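Long-range contact in MxaA (Stigmatella aurantiaca, PDB 4W4T), which belongs to the myxalamid PKS-NRPS assembly line and is seen here as its terminal NADPH-binding reductase domain, which probably releases the finished chain by reduction: residues A[337-345]-A[355-363]. Residues are numbered along the deposited sequence; the frame is centred on the assembly and turned at random.
Sequences YDQWLSELG and GDLLMFLQQ
Leu361 sits as a knob in a hole lined by Tyr337, Trp340, Leu341 and Leu344. Its CD1 reaches the rim of the indole, 3.5 Å from Trp340 CZ3 and near the plane of the ring, so the tryptophan offers an edge rather than a face. The same methyl lies against Leu344 CD2, while Leu361 CB rests on Leu341 CD1 and meets Tyr337 OH at 3.6 Å. With CG beside its own backbone N (chi1 -44°), Leu361 directs its branch into the hole; the four residues around it all hold CG opposite the backbone N and stretch across to meet it. One turn away, Leu344 and Leu358 run alongside in opposing senses, Leu344 CD2 coming within 3.8 Å of Leu358 CA, and Leu357 CG lies across Leu344 CD2, 4.0 Å away. At Gly345 the chain itself is the surface: Leu358 CD2 packs 3.7 Å from Gly345 CA.

No direct hydrogen bond joins 337-345 to 355-363. A water bridges them instead, 2.7 Å from Tyr337 OH and donating to Leu361 O at 2.7 Å; one hydroxyl thus serves both contacts.

The pair illustrates how a short connection returns one helix against another as a helical hairpin; the axes of 337-345 and 355-362 come within 9.8 Å, with 141° between their directions. Trp340 and Leu344 lean on helix 261-272, and Trp340 NE1 is hydrogen-bonded to Val274 O of strand 274-277, which pairs in parallel with strand 333-336 before the first helix. Leu358 packs on Pro158 of the second subunit, away from the NADPH site.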
ATOM      1  N   TYR A 337     -12.083  -6.473  17.707  1.00 22.95           N
ATOM      2  CA  TYR A 337     -11.155  -6.268  16.591  1.00 25.26           C
ATOM      3  C   TYR A 337     -11.792  -5.566  15.397  1.00 25.94           C
ATOM      4  O   TYR A 337     -11.158  -4.722  14.750  1.00 23.05           O
ATOM      5  CB  TYR A 337     -10.556  -7.594  16.116  1.00 25.81           C
ATOM      6  CG  TYR A 337      -9.578  -7.384  14.984  1.00 24.04           C
ATOM      7  CD1 TYR A 337      -8.307  -6.897  15.232  1.00 24.45           C
ATOM      8  CD2 TYR A 337      -9.939  -7.630  13.666  1.00 30.49           C
ATOM      9  CE1 TYR A 337      -7.420  -6.679  14.208  1.00 25.38           C
ATOM     10  CE2 TYR A 337      -9.052  -7.410  12.631  1.00 32.85           C
ATOM     11  CZ  TYR A 337      -7.796  -6.934  12.911  1.00 31.70           C
ATOM     12  OH  TYR A 337      -6.900  -6.714  11.890  1.00 34.50           O
ATOM     13  N   ASP A 338     -13.031  -5.924  15.085  1.00 25.30           N
ATOM     14  CA  ASP A 338     -13.698  -5.309  13.940  1.00 27.17           C
ATOM     15  C   ASP A 338     -13.942  -3.820  14.154  1.00 23.43           C
ATOM     16  O   ASP A 338     -13.766  -3.010  13.233  1.00 22.05           O
ATOM     17  CB  ASP A 338     -14.999  -6.042  13.634  1.00 31.62           C
ATOM     18  CG  ASP A 338     -14.763  -7.507  13.313  1.00 40.09           C
ATOM     19  OD1 ASP A 338     -13.974  -7.793  12.374  1.00 42.21           O
ATOM     20  OD2 ASP A 338     -15.341  -8.373  14.006  1.00 47.14           O
ATOM     21  N   GLN A 339     -14.297  -3.453  15.380  1.00 23.65           N
ATOM     22  CA  GLN A 339     -14.493  -2.053  15.711  1.00 24.83           C
ATOM     23  C   GLN A 339     -13.168  -1.312  15.733  1.00 23.79           C
ATOM     24  O   GLN A 339     -13.091  -0.181  15.280  1.00 20.37           O
ATOM     25  CB  GLN A 339     -15.199  -1.907  17.056  1.00 26.44           C
ATOM     26  CG  GLN A 339     -16.654  -2.353  17.027  1.00 30.76           C
ATOM     27  CD  GLN A 339     -17.300  -2.306  18.397  1.00 34.55           C
ATOM     28  OE1 GLN A 339     -17.102  -1.352  19.154  1.00 35.00           O
ATOM     29  NE2 GLN A 339     -18.072  -3.341  18.726  1.00 34.32           N
ATOM     30  N   TRP A 340     -12.128  -1.946  16.274  1.00 19.96           N
ATOM     31  CA  TRP A 340     -10.791  -1.353  16.239  1.00 20.52           C
ATOM     32  C   TRP A 340     -10.320  -1.105  14.801  1.00 18.83           C
ATOM     33  O   TRP A 340      -9.781  -0.036  14.473  1.00 16.36           O
ATOM     34  CB  TRP A 340      -9.790  -2.252  16.970  1.00 18.92           C
ATOM     35  CG  TRP A 340      -8.413  -1.704  16.971  1.00 18.42           C
ATOM     36  CD1 TRP A 340      -7.893  -0.779  17.834  1.00 18.64           C
ATOM     37  CD2 TRP A 340      -7.359  -2.050  16.065  1.00 18.94           C
ATOM     38  NE1 TRP A 340      -6.575  -0.523  17.508  1.00 17.95           N
ATOM     39  CE2 TRP A 340      -6.226  -1.295  16.429  1.00 17.31           C
ATOM     40  CE3 TRP A 340      -7.269  -2.923  14.979  1.00 19.22           C
ATOM     41  CZ2 TRP A 340      -5.017  -1.390  15.751  1.00 18.34           C
ATOM     42  CZ3 TRP A 340      -6.063  -3.018  14.303  1.00 20.65           C
ATOM     43  CH2 TRP A 340      -4.956  -2.249  14.689  1.00 21.72           C
ATOM     44  N   LEU A 341     -10.546  -2.081  13.935  1.00 20.75           N
ATOM     45  CA  LEU A 341     -10.121  -1.956  12.540  1.00 19.63           C
ATOM     46  C   LEU A 341     -10.877  -0.812  11.853  1.00 21.77           C
ATOM     47  O   LEU A 341     -10.332  -0.104  10.995  1.00 21.35           O
ATOM     48  CB  LEU A 341     -10.340  -3.270  11.792  1.00 24.20           C
ATOM     49  CG  LEU A 341      -9.767  -3.378  10.373  1.00 27.55           C
ATOM     50  CD1 LEU A 341      -8.245  -3.222  10.385  1.00 28.19           C
ATOM     51  CD2 LEU A 341     -10.151  -4.717   9.747  1.00 31.18           C
ATOM     52  N   SER A 342     -12.133  -0.632  12.241  1.00 21.59           N
ATOM     53  CA  SER A 342     -12.946   0.434  11.659  1.00 22.90           C
ATOM     54  C   SER A 342     -12.450   1.801  12.128  1.00 21.81           C
ATOM     55  O   SER A 342     -12.440   2.757  11.357  1.00 24.25           O
ATOM     56  CB  SER A 342     -14.418   0.234  12.014  1.00 25.00           C
ATOM     57  OG  SER A 342     -15.145   1.409  11.742  1.00 33.32           O
ATOM     58  N   GLU A 343     -12.022   1.895  13.384  1.00 20.60           N
ATOM     59  CA  GLU A 343     -11.438   3.143  13.869  1.00 22.19           C
ATOM     60  C   GLU A 343     -10.109   3.437  13.181  1.00 21.33           C
ATOM     61  O   GLU A 343      -9.767   4.597  12.948  1.00 20.35           O
ATOM     62  CB  GLU A 343     -11.262   3.111  15.392  1.00 22.90           C
ATOM     63  CG  GLU A 343     -12.580   2.939  16.114  1.00 26.33           C
ATOM     64  CD  GLU A 343     -12.640   3.630  17.467  1.00 35.21           C
ATOM     65  OE1 GLU A 343     -11.592   4.106  17.970  1.00 34.83           O
ATOM     66  OE2 GLU A 343     -13.754   3.686  18.037  1.00 39.12           O
ATOM     67  N   LEU A 344      -9.356   2.393  12.852  1.00 18.79           N
ATOM     68  CA  LEU A 344      -8.110   2.580  12.130  1.00 20.38           C
ATOM     69  C   LEU A 344      -8.414   3.188  10.754  1.00 22.56           C
ATOM     70  O   LEU A 344      -7.774   4.146  10.330  1.00 19.74           O
ATOM     71  CB  LEU A 344      -7.357   1.252  11.982  1.00 17.89           C
ATOM     72  CG  LEU A 344      -6.009   1.259  11.253  1.00 20.70           C
ATOM     73  CD1 LEU A 344      -5.014   2.190  11.918  1.00 22.66           C
ATOM     74  CD2 LEU A 344      -5.434  -0.156  11.190  1.00 23.11           C
ATOM     75  N   GLY A 345      -9.411   2.624  10.080  1.00 21.49           N
ATOM     76  CA  GLY A 345      -9.801   3.096   8.762  1.00 23.08           C
ATOM     77  C   GLY A 345     -10.227   4.552   8.806  1.00 22.78           C
ATOM     78  O   GLY A 345      -9.839   5.353   7.953  1.00 22.23           O
ATOM     79  N   GLY A 355      -2.867   4.897   7.724  1.00 31.81           N
ATOM     80  CA  GLY A 355      -3.260   4.324   6.447  1.00 33.16           C
ATOM     81  C   GLY A 355      -2.304   3.226   6.013  1.00 32.43           C
ATOM     82  O   GLY A 355      -2.735   2.159   5.577  1.00 33.11           O
ATOM     83  N   ASP A 356      -1.006   3.480   6.147  1.00 32.71           N
ATOM     84  CA  ASP A 356       0.006   2.483   5.799  1.00 36.19           C
ATOM     85  C   ASP A 356      -0.193   1.188   6.591  1.00 34.72           C
ATOM     86  O   ASP A 356      -0.061   0.091   6.045  1.00 33.93           O
ATOM     87  CB  ASP A 356       1.417   3.032   6.047  1.00 41.23           C
ATOM     88  CG  ASP A 356       1.794   4.149   5.083  1.00 44.89           C
ATOM     89  OD1 ASP A 356       1.077   4.354   4.076  1.00 42.83           O
ATOM     90  OD2 ASP A 356       2.816   4.825   5.340  1.00 47.63           O
ATOM     91  N   LEU A 357      -0.523   1.328   7.876  1.00 31.29           N
ATOM     92  CA  LEU A 357      -0.779   0.184   8.746  1.00 30.66           C
ATOM     93  C   LEU A 357      -2.040  -0.563   8.315  1.00 29.35           C
ATOM     94  O   LEU A 357      -2.087  -1.788   8.308  1.00 29.17           O
ATOM     95  CB  LEU A 357      -0.899   0.651  10.208  1.00 28.06           C
ATOM     96  CG  LEU A 357      -1.436  -0.353  11.231  1.00 29.50           C
ATOM     97  CD1 LEU A 357      -0.584  -1.609  11.277  1.00 27.84           C
ATOM     98  CD2 LEU A 357      -1.524   0.285  12.613  1.00 25.96           C
ATOM     99  N   LEU A 358      -3.059   0.194   7.938  1.00 28.10           N
ATOM    100  CA  LEU A 358      -4.328  -0.380   7.532  1.00 26.39           C
ATOM    101  C   LEU A 358      -4.195  -1.316   6.324  1.00 29.88           C
ATOM    102  O   LEU A 358      -4.899  -2.319   6.235  1.00 27.66           O
ATOM    103  CB  LEU A 358      -5.309   0.745   7.219  1.00 26.50           C
ATOM    104  CG  LEU A 358      -6.723   0.393   6.779  1.00 28.67           C
ATOM    105  CD1 LEU A 358      -7.496  -0.227   7.924  1.00 27.43           C
ATOM    106  CD2 LEU A 358      -7.418   1.650   6.285  1.00 26.00           C
HETATM  107  N   MSE A 359      -3.299  -0.977   5.397  1.00 28.77           N
HETATM  108  CA  MSE A 359      -3.076  -1.805   4.209  1.00 33.62           C
HETATM  109  C   MSE A 359      -2.784  -3.250   4.589  1.00 33.16           C
HETATM  110  O   MSE A 359      -3.354  -4.184   4.028  1.00 32.77           O
HETATM  111  CB  MSE A 359      -1.917  -1.265   3.366  1.00 34.76           C
HETATM  112  CG  MSE A 359      -2.165   0.097   2.730  1.00 42.05           C
HETATM  113 SE   MSE A 359      -3.959   0.206   1.938  1.00 71.71          SE
HETATM  114  CE  MSE A 359      -4.881   1.042   3.428  1.00 37.29           C
ATOM    115  N   PHE A 360      -1.881  -3.414   5.549  1.00 31.66           N
ATOM    116  CA  PHE A 360      -1.504  -4.733   6.042  1.00 31.68           C
ATOM    117  C   PHE A 360      -2.694  -5.553   6.572  1.00 35.33           C
ATOM    118  O   PHE A 360      -2.792  -6.747   6.305  1.00 36.83           O
ATOM    119  CB  PHE A 360      -0.433  -4.590   7.132  1.00 32.16           C
ATOM    120  CG  PHE A 360       0.878  -4.027   6.634  1.00 34.82           C
ATOM    121  CD1 PHE A 360       1.867  -4.866   6.127  1.00 35.67           C
ATOM    122  CD2 PHE A 360       1.125  -2.662   6.664  1.00 35.78           C
ATOM    123  CE1 PHE A 360       3.069  -4.355   5.664  1.00 34.25           C
ATOM    124  CE2 PHE A 360       2.327  -2.144   6.200  1.00 36.56           C
ATOM    125  CZ  PHE A 360       3.302  -2.995   5.701  1.00 39.75           C
ATOM    126  N   LEU A 361      -3.612  -4.923   7.297  1.00 30.94           N
ATOM    127  CA  LEU A 361      -4.651  -5.688   7.985  1.00 34.44           C
ATOM    128  C   LEU A 361      -5.915  -5.929   7.156  1.00 40.76           C
ATOM    129  O   LEU A 361      -6.724  -6.798   7.487  1.00 44.28           O
ATOM    130  CB  LEU A 361      -5.027  -4.994   9.299  1.00 34.98           C
ATOM    131  CG  LEU A 361      -3.861  -4.473  10.147  1.00 32.02           C
ATOM    132  CD1 LEU A 361      -4.383  -3.747  11.377  1.00 31.88           C
ATOM    133  CD2 LEU A 361      -2.905  -5.597  10.540  1.00 35.42           C
ATOM    134  N   GLN A 362      -6.087  -5.175   6.079  1.00 39.77           N
ATOM    135  CA  GLN A 362      -7.287  -5.297   5.258  1.00 41.58           C
ATOM    136  C   GLN A 362      -7.304  -6.474   4.309  1.00 45.32           C
ATOM    137  O   GLN A 362      -8.354  -6.825   3.773  1.00 47.06           O
ATOM    138  CB  GLN A 362      -7.472  -4.042   4.428  1.00 42.28           C
ATOM    139  CG  GLN A 362      -7.750  -2.859   5.260  1.00 43.10           C
ATOM    140  CD  GLN A 362      -8.291  -1.741   4.441  1.00 44.82           C
ATOM    141  OE1 GLN A 362      -7.684  -1.302   3.461  1.00 59.47           O
ATOM    142  NE2 GLN A 362      -9.482  -1.314   4.794  1.00 45.03           N
ATOM    143  N   GLN A 363      -6.133  -7.052   4.072  1.00 43.71           N
ATOM    144  CA  GLN A 363      -5.972  -8.098   3.068  1.00 46.36           C
ATOM    145  C   GLN A 363      -6.919  -9.291   3.245  1.00 49.71           C
ATOM    146  O   GLN A 363      -7.266  -9.960   2.271  1.00 50.12           O
ATOM    147  CB  GLN A 363      -4.527  -8.579   3.078  1.00 44.95           C
ATOM    148  CG  GLN A 363      -3.542  -7.466   2.819  1.00 44.80           C
ATOM    149  CD  GLN A 363      -2.129  -7.974   2.697  1.00 45.24           C
ATOM    150  OE1 GLN A 363      -1.584  -8.065   1.599  1.00 55.53           O
ATOM    151  NE2 GLN A 363      -1.524  -8.317   3.832  1.00 45.71           N
TER
HETATM  152  O   HOH W   1      -7.797  -8.063   9.672  1.00 41.50           O